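Local coordinates for hypothetical protein (Chromobacterium violaceum, PDB 2O3I), which is of unknown function but belongs to the DUF917 family, with N- and C-terminal domains resembling those of S-methyl thiohydantoin desulfurases, at residues D132-A137 with A362-G367; T315-I320 with Q371-E376. The protein carries 2 engineered substitutions. All blocks are in the same frame, centred on the assembly; numbering follows the deposited sequence.

Contact 1: residues D132-A137 with A362-G367; sequences DGAGRA and APLSEG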
loop_
_atom_site.group_PDB
_atom_site.type_symbol
_atom_site.label_atom_id
_atom_site.label_comp_id
_atom_site.label_asym_id
_atom_site.label_seq_id
_atom_site.Cartn_x
_atom_site.Cartn_y
_atom_site.Cartn_z
ATOM N N ASP A 132 -25.126 -4.746 -10.004
ATOM C CA ASP A 132 -23.801 -4.959 -9.447
ATOM C C ASP A 132 -22.868 -5.432 -10.560
ATOM O O ASP A 132 -23.307 -5.681 -11.685
ATOM C CB ASP A 132 -23.810 -5.946 -8.270
ATOM C CG ASP A 132 -24.089 -7.363 -8.693
ATOM O OD1 ASP A 132 -25.232 -7.811 -8.495
ATOM O OD2 ASP A 132 -23.164 -8.028 -9.220
ATOM N N GLY A 133 -21.586 -5.552 -10.242
ATOM C CA GLY A 133 -20.592 -5.928 -11.233
ATOM C C GLY A 133 -20.516 -7.309 -11.867
ATOM O O GLY A 133 -19.685 -7.505 -12.759
ATOM N N ALA A 134 -21.355 -8.257 -11.463
ATOM C CA ALA A 134 -21.261 -9.594 -12.047
ATOM C C ALA A 134 -22.519 -10.435 -11.941
ATOM O O ALA A 134 -22.753 -11.318 -12.766
ATOM C CB ALA A 134 -20.104 -10.346 -11.404
ATOM N N GLY A 135 -23.338 -10.162 -10.932
ATOM C CA GLY A 135 -24.537 -10.958 -10.742
ATOM C C GLY A 135 -24.161 -12.119 -9.835
ATOM O O GLY A 135 -24.985 -12.974 -9.512
ATOM N N ARG A 136 -22.887 -12.143 -9.445
ATOM C CA ARG A 136 -22.340 -13.161 -8.552
ATOM C C ARG A 136 -21.211 -12.522 -7.748
ATOM O O ARG A 136 -20.951 -11.319 -7.886
ATOM C CB ARG A 136 -21.787 -14.355 -9.346
ATOM C CG ARG A 136 -20.794 -13.977 -10.432
ATOM C CD ARG A 136 -19.990 -15.182 -10.895
ATOM N NE ARG A 136 -19.166 -15.703 -9.806
ATOM C CZ ARG A 136 -18.573 -16.892 -9.807
ATOM N NH1 ARG A 136 -18.703 -17.703 -10.846
ATOM N NH2 ARG A 136 -17.871 -17.279 -8.749
ATOM N N ALA A 137 -20.558 -13.310 -6.905
ATOM C CA ALA A 137 -19.438 -12.811 -6.118
ATOM C C ALA A 137 -18.185 -13.329 -6.812
ATOM O O ALA A 137 -18.159 -14.470 -7.276
ATOM C CB ALA A 137 -19.507 -13.321 -4.693
ATOM N N ALA A 362 -24.765 -13.211 -19.322
ATOM C CA ALA A 362 -24.130 -12.954 -20.608
ATOM C C ALA A 362 -22.857 -12.102 -20.606
ATOM O O ALA A 362 -21.853 -12.482 -21.207
ATOM C CB ALA A 362 -25.159 -12.345 -21.559
ATOM N N PRO A 363 -22.872 -10.941 -19.929
ATOM C CA PRO A 363 -21.664 -10.100 -19.920
ATOM C C PRO A 363 -20.393 -10.773 -19.386
ATOM O O PRO A 363 -19.279 -10.308 -19.648
ATOM C CB PRO A 363 -22.079 -8.901 -19.065
ATOM C CG PRO A 363 -23.578 -8.836 -19.272
ATOM C CD PRO A 363 -23.976 -10.292 -19.196
ATOM N N LEU A 364 -20.561 -11.864 -18.643
ATOM C CA LEU A 364 -19.430 -12.594 -18.061
ATOM C C LEU A 364 -18.918 -13.731 -18.935
ATOM O O LEU A 364 -17.765 -14.137 -18.815
ATOM C CB LEU A 364 -19.833 -13.193 -16.710
ATOM C CG LEU A 364 -19.637 -12.464 -15.381
ATOM C CD1 LEU A 364 -19.940 -10.987 -15.495
ATOM C CD2 LEU A 364 -20.523 -13.140 -14.344
ATOM N N SER A 365 -19.788 -14.234 -19.805
ATOM C CA SER A 365 -19.489 -15.367 -20.679
ATOM C C SER A 365 -18.557 -15.138 -21.863
ATOM O O SER A 365 -18.352 -16.047 -22.669
ATOM C CB SER A 365 -20.797 -15.941 -21.213
ATOM O OG SER A 365 -21.405 -15.016 -22.097
ATOM N N GLU A 366 -17.996 -13.942 -21.985
ATOM C CA GLU A 366 -17.113 -13.664 -23.111
ATOM C C GLU A 366 -16.317 -12.389 -22.887
ATOM O O GLU A 366 -16.555 -11.656 -21.928
ATOM C CB GLU A 366 -17.934 -13.519 -24.403
ATOM C CG GLU A 366 -18.959 -12.386 -24.343
ATOM C CD GLU A 366 -19.725 -12.183 -25.646
ATOM O OE1 GLU A 366 -20.418 -13.122 -26.089
ATOM O OE2 GLU A 366 -19.639 -11.076 -26.221
ATOM N N GLY A 367 -15.368 -12.142 -23.785
ATOM C CA GLY A 367 -14.550 -10.951 -23.698
ATOM C C GLY A 367 -13.493 -10.979 -22.622
ATOM O O GLY A 367 -12.995 -12.039 -22.233
#

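Contact 2: residues T315-I320 with Q371-E376; sequences TAPDAI and QSFADE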
loop_
_atom_site.group_PDB
_atom_site.type_symbol
_atom_site.label_atom_id
_atom_site.label_comp_id
_atom_site.label_asym_id
_atom_site.label_seq_id
_atom_site.Cartn_x
_atom_site.Cartn_y
_atom_site.Cartn_z
ATOM N N THR A 315 -17.754 -24.708 -13.777
ATOM C CA THR A 315 -16.643 -23.796 -13.607
ATOM C C THR A 315 -17.146 -22.369 -13.730
ATOM O O THR A 315 -18.124 -22.112 -14.430
ATOM C CB THR A 315 -15.583 -24.061 -14.698
ATOM O OG1 THR A 315 -14.999 -25.350 -14.483
ATOM C CG2 THR A 315 -14.506 -23.014 -14.681
ATOM N N ALA A 316 -16.488 -21.452 -13.028
ATOM C CA ALA A 316 -16.845 -20.044 -13.100
ATOM C C ALA A 316 -16.570 -19.669 -14.552
ATOM O O ALA A 316 -15.751 -20.313 -15.207
ATOM C CB ALA A 316 -15.963 -19.227 -12.164
ATOM N N PRO A 317 -17.207 -18.609 -15.067
ATOM C CA PRO A 317 -18.169 -17.687 -14.453
ATOM C C PRO A 317 -19.469 -18.267 -13.907
ATOM O O PRO A 317 -20.164 -17.604 -13.147
ATOM C CB PRO A 317 -18.415 -16.666 -15.561
ATOM C CG PRO A 317 -18.299 -17.498 -16.803
ATOM C CD PRO A 317 -17.054 -18.313 -16.505
ATOM N N ASP A 318 -19.814 -19.490 -14.289
ATOM C CA ASP A 318 -21.042 -20.081 -13.770
ATOM C C ASP A 318 -20.981 -20.124 -12.248
ATOM O O ASP A 318 -19.955 -20.486 -11.665
ATOM C CB ASP A 318 -21.258 -21.504 -14.303
ATOM C CG ASP A 318 -21.591 -21.538 -15.782
ATOM O OD1 ASP A 318 -22.045 -20.507 -16.327
ATOM O OD2 ASP A 318 -21.417 -22.610 -16.398
ATOM N N ALA A 319 -22.082 -19.750 -11.608
ATOM C CA ALA A 319 -22.143 -19.764 -10.157
ATOM C C ALA A 319 -22.342 -21.193 -9.662
ATOM O O ALA A 319 -22.961 -22.019 -10.333
ATOM C CB ALA A 319 -23.284 -18.882 -9.669
ATOM N N ILE A 320 -21.809 -21.466 -8.478
ATOM C CA ILE A 320 -21.912 -22.770 -7.847
ATOM C C ILE A 320 -22.449 -22.460 -6.470
ATOM O O ILE A 320 -21.826 -21.712 -5.713
ATOM C CB ILE A 320 -20.522 -23.438 -7.760
ATOM C CG1 ILE A 320 -20.055 -23.795 -9.173
ATOM C CG2 ILE A 320 -20.576 -24.673 -6.876
ATOM C CD1 ILE A 320 -18.568 -24.103 -9.286
ATOM N N GLN A 371 -11.710 -13.995 -19.918
ATOM C CA GLN A 371 -10.272 -14.235 -19.863
ATOM C C GLN A 371 -9.823 -14.085 -18.414
ATOM O O GLN A 371 -9.049 -14.891 -17.898
ATOM C CB GLN A 371 -9.529 -13.240 -20.761
ATOM N N SER A 372 -10.326 -13.049 -17.761
ATOM C CA SER A 372 -9.999 -12.792 -16.370
ATOM C C SER A 372 -10.341 -14.035 -15.528
ATOM O O SER A 372 -9.562 -14.439 -14.660
ATOM C CB SER A 372 -10.783 -11.562 -15.890
ATOM O OG SER A 372 -10.379 -11.147 -14.597
ATOM N N PHE A 373 -11.499 -14.643 -15.799
ATOM C CA PHE A 373 -11.922 -15.846 -15.080
ATOM C C PHE A 373 -11.000 -17.024 -15.397
ATOM O O PHE A 373 -10.649 -17.794 -14.513
ATOM C CB PHE A 373 -13.365 -16.230 -15.443
ATOM C CG PHE A 373 -14.413 -15.567 -14.582
ATOM C CD1 PHE A 373 -15.025 -14.382 -14.981
ATOM C CD2 PHE A 373 -14.800 -16.145 -13.374
ATOM C CE1 PHE A 373 -16.009 -13.785 -14.187
ATOM C CE2 PHE A 373 -15.784 -15.553 -12.567
ATOM C CZ PHE A 373 -16.387 -14.375 -12.975
ATOM N N ALA A 374 -10.620 -17.166 -16.664
ATOM C CA ALA A 374 -9.739 -18.256 -17.075
ATOM C C ALA A 374 -8.415 -18.167 -16.322
ATOM O O ALA A 374 -7.870 -19.178 -15.889
ATOM C CB ALA A 374 -9.493 -18.205 -18.589
ATOM N N ASP A 375 -7.905 -16.952 -16.169
ATOM C CA ASP A 375 -6.654 -16.738 -15.454
ATOM C C ASP A 375 -6.780 -17.189 -13.998
ATOM O O ASP A 375 -5.922 -17.903 -13.486
ATOM C CB ASP A 375 -6.269 -15.255 -15.490
ATOM C CG ASP A 375 -5.864 -14.788 -16.875
ATOM O OD1 ASP A 375 -5.694 -13.566 -17.068
ATOM O OD2 ASP A 375 -5.709 -15.639 -17.775
ATOM N N GLU A 376 -7.849 -16.763 -13.334
ATOM C CA GLU A 376 -8.054 -17.118 -11.936
ATOM C C GLU A 376 -8.134 -18.633 -11.785
ATOM O O GLU A 376 -7.490 -19.217 -10.911
ATOM C CB GLU A 376 -9.335 -16.468 -11.406
ATOM C CG GLU A 376 -9.632 -16.765 -9.939
ATOM C CD GLU A 376 -8.758 -15.973 -8.978
ATOM O OE1 GLU A 376 -8.830 -16.235 -7.757
ATOM O OE2 GLU A 376 -8.006 -15.086 -9.439
#

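Contact 1: residues D132-A137 with A362-G367
Leu364 does all the touching for its loop, pushing its two methyl groups against the other loop at Ala134 and Arg136. Leu364 CD2 lies 4.1 Å from Ala134 CB and 4.0 Å from Arg136 CG, the Arg136 and Leu364 side chains crossing at a slant, while Leu364 CD1 rests against the Ala134 backbone. Leu364 CD2 also comes to 3.3 Å from Ala134 O, a close van der Waals approach to a polar atom.

Hydrogen bonds then shape each loop from within. Asp132 OD2 accepts from Gly135 N, 2.7 Å away on the syn side, and from Ala134 N on the anti side, tilted 19° and 30° out of the carboxylate plane; its OD1 is bound by Thr225 and Ser109. Arg136 bends at chi3 (-64°), which brings NE back to Ala137 O at 3.0 Å; NH2 joins it there, so two nitrogens grip one oxygen close to the guanidinium plane, while NH1 bonds to Pro317. In the other loop, Ala362 O receives both Ser365 OG, 2.7 Å away on a lone pair, and Ser365 N.

The residues that touch are all buried: Leu364, just before helix 367-379, packs beside the Asx turn and Asx motif set up by Asp132, joining the N- and C-terminal S-Me-THD-like regions.

Contact 2: residues T315-I320 with Q371-E376
Segment 371-376 of helix 367-379 faces the turn that leads into strand 319-324, the backbones nearest at Pro317 and Phe373, whose CA atoms are 6.5 Å apart. The peptide bond between Ala316 and Pro317 is cis, and a weak bond from Asp318 N to Thr315 O spans the turn.

Phe373 carries the helix side of the contact. Pro317 CB sits 3.9 Å from the centroid of the Phe373 ring, only 7° off the normal, a CH-pi contact squarely over the face; Pro317 CA lies over the same face, 3.7 Å from Phe373 CE2. The proline belongs to a type VI beta turn, its cis peptide in the middle, which joins strands 314-315 and 319-324 of the antiparallel sheet and here packs on the last helix, within the S-Me-THD-like C-terminal domain. Ala316 CB adds an oblique contact beside the proline, 3.5 Å from Phe373 CD2 and a little farther from CE2. With chi2 at 94°, the ring plane is roughly perpendicular to the plane of Phe373 CA, CB and CG, which lets a face meet Pro317.

Asp318 points its CB away from the helix and is held by polar bonds: OD1 accepts from Tyr386 OH and Ala360 N, OD2 from Val389 N. Leu370, one helical turn before Phe373, also touches Pro317.

From the N terminus the chain leaves strand 127-129 through loop 132-137, passes through the last three strands of the mixed sheet and the helices after them, enters the antiparallel sheet and reaches the turn at 315-320. Only after strand 352-358 does it return, at 362-367, to close contact 1 across 224 intervening residues; helix 367-379 then closes contact 2, a loop of 50. The two closures cross instead of nesting, since their segments alternate along the chain. They also meet directly, for the arginine and the leucine of contact 1 both reach Pro317 of contact 2. Together they tie the N-terminal region to the antiparallel sheet and the last helix.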